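Oxidored_FMN domain-containing protein ([Pseudomonas] geniculata N1, PDB 6L6J) probably acts as an FMN- and [4Fe-4S]-dependent amine oxidase on 6-hydroxypseudooxynicotine, and also carries a bound ADP. Local coordinates at residues A[498-512]-A[607-619]. Numbering follows the deposited sequence.
Sequences IPGCDLPHVLTPEDI and EMAADAVVLVTGQ
The imidazole of His505 meets the 607-619 segment at its edge: Asp611 O lies near the ring plane, 3.2 Å from His505 CD2. Also in plane at the edge are Leu503 CD1 and a water 2.6 Å from His505 NE2; the same water lies within hydrogen-bonding distance of Ala610 O and appears to link the two segments. Val506 CG2 sits over one face, displaced toward the rim, while Val613 CG2 approaches obliquely. A chi1 of 78° sets His505 CG between the backbone N and the carbonyl carbon, turning the ring toward the carbonyl oxygens of Ala610 and Asp611. An alanine here would remove the ring and would probably leave the bridging water without its imidazole partner and Asp611 O without its edge contact.

Beyond the ring the backbones pair in parallel, Val506 opposite Val613 and Leu507 opposite Val614. Leu507 bonds to the two residues flanking its partner Val614, as in parallel pairing: its N reaches Val613 O at 2.8 Å, with a C=O...N angle of 173°, and its O accepts from Leu615 N at 3.0 Å. The Val613 N to His505 O bond is weak.

Val506 and Val613 project from the same face of the sheet. Val506 CG1, anti to the backbone N (chi1 -178°), meets Leu615 CD1 at 3.7 Å, and Ile498 CD1 touches the other methyl, Leu615 CD2. Farther along, Pro509 CG packs on Val616 CG1 at 3.7 Å, with Trp485 of strand 483-485 touching both residues.

Thr508 OG1 accepts from Glu510 N and Asp511 OD2 from Thr508 N, which defines a capping box. Strand 506-507 thus runs directly into an N-capped helix while pairing in parallel with strand 612-621, which also pairs parallel with strand 522-527 and antiparallel with strand 483-485: a mixed sheet, consistent with the OYE-like second alpha/beta domain.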
# COMPACT_ATOMS: atom_id res chain seq x y z
N ILE A 498 -14.69 14.73 -28.00
CA ILE A 498 -16.15 14.61 -27.73
C ILE A 498 -16.83 15.87 -28.26
O ILE A 498 -16.42 16.99 -27.96
CB ILE A 498 -16.47 14.39 -26.24
CG1 ILE A 498 -15.71 13.21 -25.64
CG2 ILE A 498 -17.98 14.22 -26.06
CD1 ILE A 498 -15.99 13.00 -24.17
N PRO A 499 -17.88 15.71 -29.09
CA PRO A 499 -18.70 16.86 -29.52
C PRO A 499 -19.17 17.72 -28.33
O PRO A 499 -19.77 17.21 -27.39
CB PRO A 499 -19.88 16.20 -30.25
CG PRO A 499 -19.31 14.86 -30.77
CD PRO A 499 -18.31 14.44 -29.71
N GLY A 500 -18.86 19.02 -28.41
CA GLY A 500 -19.31 20.03 -27.43
C GLY A 500 -18.31 20.20 -26.32
O GLY A 500 -18.58 21.00 -25.39
N CYS A 501 -17.18 19.49 -26.40
CA CYS A 501 -16.07 19.57 -25.39
C CYS A 501 -15.54 21.01 -25.27
O CYS A 501 -15.00 21.31 -24.21
CB CYS A 501 -14.93 18.63 -25.72
SG CYS A 501 -14.10 19.02 -27.28
N ASP A 502 -15.71 21.87 -26.28
CA ASP A 502 -15.14 23.25 -26.27
C ASP A 502 -16.18 24.26 -25.74
O ASP A 502 -15.84 25.44 -25.59
CB ASP A 502 -14.55 23.60 -27.63
CG ASP A 502 -13.28 22.82 -27.96
OD1 ASP A 502 -12.52 22.46 -27.01
OD2 ASP A 502 -13.05 22.57 -29.17
N LEU A 503 -17.39 23.82 -25.40
CA LEU A 503 -18.39 24.70 -24.73
C LEU A 503 -17.84 25.17 -23.38
O LEU A 503 -17.20 24.40 -22.65
CB LEU A 503 -19.72 23.95 -24.59
CG LEU A 503 -20.36 23.52 -25.92
CD1 LEU A 503 -21.44 22.46 -25.67
CD2 LEU A 503 -20.94 24.71 -26.67
N PRO A 504 -18.04 26.46 -23.01
CA PRO A 504 -17.37 27.04 -21.84
C PRO A 504 -17.79 26.45 -20.48
O PRO A 504 -17.06 26.63 -19.53
CB PRO A 504 -17.79 28.52 -21.90
CG PRO A 504 -19.12 28.49 -22.64
CD PRO A 504 -18.92 27.42 -23.69
N HIS A 505 -18.94 25.76 -20.41
CA HIS A 505 -19.39 25.09 -19.16
C HIS A 505 -18.59 23.79 -18.93
O HIS A 505 -18.70 23.21 -17.81
CB HIS A 505 -20.92 24.91 -19.17
CG HIS A 505 -21.41 23.77 -20.00
ND1 HIS A 505 -21.22 23.72 -21.37
CD2 HIS A 505 -22.06 22.63 -19.66
CE1 HIS A 505 -21.73 22.60 -21.83
NE2 HIS A 505 -22.24 21.90 -20.80
N VAL A 506 -17.82 23.34 -19.94
CA VAL A 506 -16.99 22.09 -19.87
C VAL A 506 -15.63 22.42 -19.23
O VAL A 506 -14.97 23.39 -19.66
CB VAL A 506 -16.82 21.43 -21.25
CG1 VAL A 506 -16.01 20.14 -21.16
CG2 VAL A 506 -18.16 21.16 -21.91
N LEU A 507 -15.22 21.62 -18.24
CA LEU A 507 -13.98 21.83 -17.45
C LEU A 507 -13.13 20.55 -17.46
O LEU A 507 -13.60 19.49 -17.92
CB LEU A 507 -14.38 22.18 -16.01
CG LEU A 507 -15.44 23.27 -15.85
CD1 LEU A 507 -15.95 23.32 -14.42
CD2 LEU A 507 -14.89 24.63 -16.26
N THR A 508 -11.92 20.68 -16.93
CA THR A 508 -10.94 19.59 -16.70
C THR A 508 -10.48 19.67 -15.26
O THR A 508 -10.73 20.68 -14.59
CB THR A 508 -9.73 19.73 -17.64
OG1 THR A 508 -8.76 20.52 -16.96
CG2 THR A 508 -10.07 20.36 -18.97
N PRO A 509 -9.81 18.63 -14.72
CA PRO A 509 -9.24 18.69 -13.37
C PRO A 509 -8.39 19.94 -13.10
O PRO A 509 -8.32 20.31 -11.96
CB PRO A 509 -8.39 17.42 -13.30
CG PRO A 509 -9.07 16.45 -14.22
CD PRO A 509 -9.63 17.31 -15.33
N GLU A 510 -7.78 20.54 -14.13
CA GLU A 510 -6.94 21.77 -13.99
C GLU A 510 -7.74 22.87 -13.27
O GLU A 510 -7.21 23.44 -12.29
CB GLU A 510 -6.43 22.25 -15.35
CG GLU A 510 -5.33 21.37 -15.94
CD GLU A 510 -4.12 21.13 -15.06
OE1 GLU A 510 -3.65 22.07 -14.41
OE2 GLU A 510 -3.65 19.97 -15.01
N ASP A 511 -8.98 23.12 -13.70
CA ASP A 511 -9.90 24.14 -13.14
C ASP A 511 -10.20 23.83 -11.67
O ASP A 511 -10.22 24.78 -10.86
CB ASP A 511 -11.20 24.24 -13.95
CG ASP A 511 -10.98 24.62 -15.40
OD1 ASP A 511 -10.36 25.67 -15.64
OD2 ASP A 511 -11.39 23.84 -16.29
N ILE A 512 -10.42 22.57 -11.33
CA ILE A 512 -10.81 22.17 -9.94
C ILE A 512 -9.59 22.27 -9.03
O ILE A 512 -9.75 22.68 -7.88
CB ILE A 512 -11.43 20.77 -9.89
CG1 ILE A 512 -12.50 20.59 -10.97
CG2 ILE A 512 -11.97 20.48 -8.49
CD1 ILE A 512 -13.47 21.74 -11.09
N GLU A 607 -30.50 11.28 -22.04
CA GLU A 607 -30.05 12.67 -21.78
C GLU A 607 -29.97 12.88 -20.26
O GLU A 607 -30.93 12.50 -19.55
CB GLU A 607 -30.94 13.69 -22.49
CG GLU A 607 -30.44 14.10 -23.87
CD GLU A 607 -30.71 15.55 -24.25
OE1 GLU A 607 -30.33 16.44 -23.46
OE2 GLU A 607 -31.29 15.80 -25.33
N MET A 608 -28.84 13.42 -19.80
CA MET A 608 -28.63 13.86 -18.40
C MET A 608 -28.48 15.38 -18.41
O MET A 608 -27.65 15.91 -19.17
CB MET A 608 -27.36 13.25 -17.81
CG MET A 608 -27.35 11.72 -17.80
SD MET A 608 -25.94 11.00 -16.90
CE MET A 608 -26.52 9.31 -16.85
N ALA A 609 -29.27 16.06 -17.58
CA ALA A 609 -29.10 17.50 -17.30
C ALA A 609 -27.72 17.69 -16.67
O ALA A 609 -27.27 16.79 -15.93
CB ALA A 609 -30.23 17.99 -16.44
N ALA A 610 -27.03 18.78 -17.00
CA ALA A 610 -25.67 19.05 -16.50
C ALA A 610 -25.32 20.52 -16.76
O ALA A 610 -25.06 20.87 -17.92
CB ALA A 610 -24.71 18.11 -17.18
N ASP A 611 -25.32 21.34 -15.71
CA ASP A 611 -24.98 22.77 -15.82
C ASP A 611 -23.46 22.88 -16.03
O ASP A 611 -23.03 23.77 -16.78
CB ASP A 611 -25.54 23.53 -14.62
CG ASP A 611 -27.06 23.52 -14.60
OD1 ASP A 611 -27.67 23.84 -15.67
OD2 ASP A 611 -27.63 23.17 -13.53
N ALA A 612 -22.69 21.98 -15.42
CA ALA A 612 -21.24 21.83 -15.67
C ALA A 612 -20.90 20.37 -16.00
O ALA A 612 -21.78 19.46 -15.82
CB ALA A 612 -20.45 22.32 -14.48
N VAL A 613 -19.68 20.16 -16.51
CA VAL A 613 -19.15 18.84 -16.96
C VAL A 613 -17.65 18.83 -16.69
O VAL A 613 -16.98 19.75 -17.22
CB VAL A 613 -19.41 18.62 -18.46
CG1 VAL A 613 -18.68 17.39 -19.00
CG2 VAL A 613 -20.90 18.54 -18.78
N VAL A 614 -17.15 17.89 -15.89
CA VAL A 614 -15.67 17.75 -15.73
C VAL A 614 -15.25 16.47 -16.47
O VAL A 614 -15.75 15.37 -16.12
CB VAL A 614 -15.20 17.77 -14.26
CG1 VAL A 614 -13.70 18.03 -14.19
CG2 VAL A 614 -15.94 18.81 -13.43
N LEU A 615 -14.42 16.65 -17.51
CA LEU A 615 -13.76 15.55 -18.25
C LEU A 615 -12.44 15.17 -17.56
O LEU A 615 -11.53 16.00 -17.51
CB LEU A 615 -13.55 16.00 -19.70
CG LEU A 615 -14.82 16.32 -20.49
CD1 LEU A 615 -14.49 16.88 -21.86
CD2 LEU A 615 -15.72 15.11 -20.65
N VAL A 616 -12.38 13.95 -17.01
CA VAL A 616 -11.16 13.34 -16.40
C VAL A 616 -10.79 12.11 -17.24
O VAL A 616 -11.28 11.00 -16.92
CB VAL A 616 -11.38 12.98 -14.91
CG1 VAL A 616 -10.06 12.92 -14.17
CG2 VAL A 616 -12.33 13.93 -14.20
N THR A 617 -9.97 12.30 -18.29
CA THR A 617 -9.71 11.28 -19.34
C THR A 617 -8.21 11.04 -19.59
O THR A 617 -7.88 10.09 -20.32
CB THR A 617 -10.44 11.65 -20.65
OG1 THR A 617 -9.88 12.87 -21.12
CG2 THR A 617 -11.93 11.80 -20.46
N GLY A 618 -7.31 11.84 -19.02
CA GLY A 618 -5.87 11.59 -19.18
C GLY A 618 -5.07 12.87 -19.09
O GLY A 618 -5.68 13.95 -18.87
N GLN A 619 -3.74 12.73 -19.21
CA GLN A 619 -2.76 13.83 -19.04
C GLN A 619 -1.91 13.90 -20.31
O GLN A 619 -1.72 12.85 -20.94
CB GLN A 619 -1.88 13.57 -17.81
CG GLN A 619 -2.62 13.53 -16.47
CD GLN A 619 -1.82 12.85 -15.38
OE1 GLN A 619 -1.69 11.62 -15.32
NE2 GLN A 619 -1.27 13.66 -14.49
O HOH W 1 -23.76 19.87 -20.51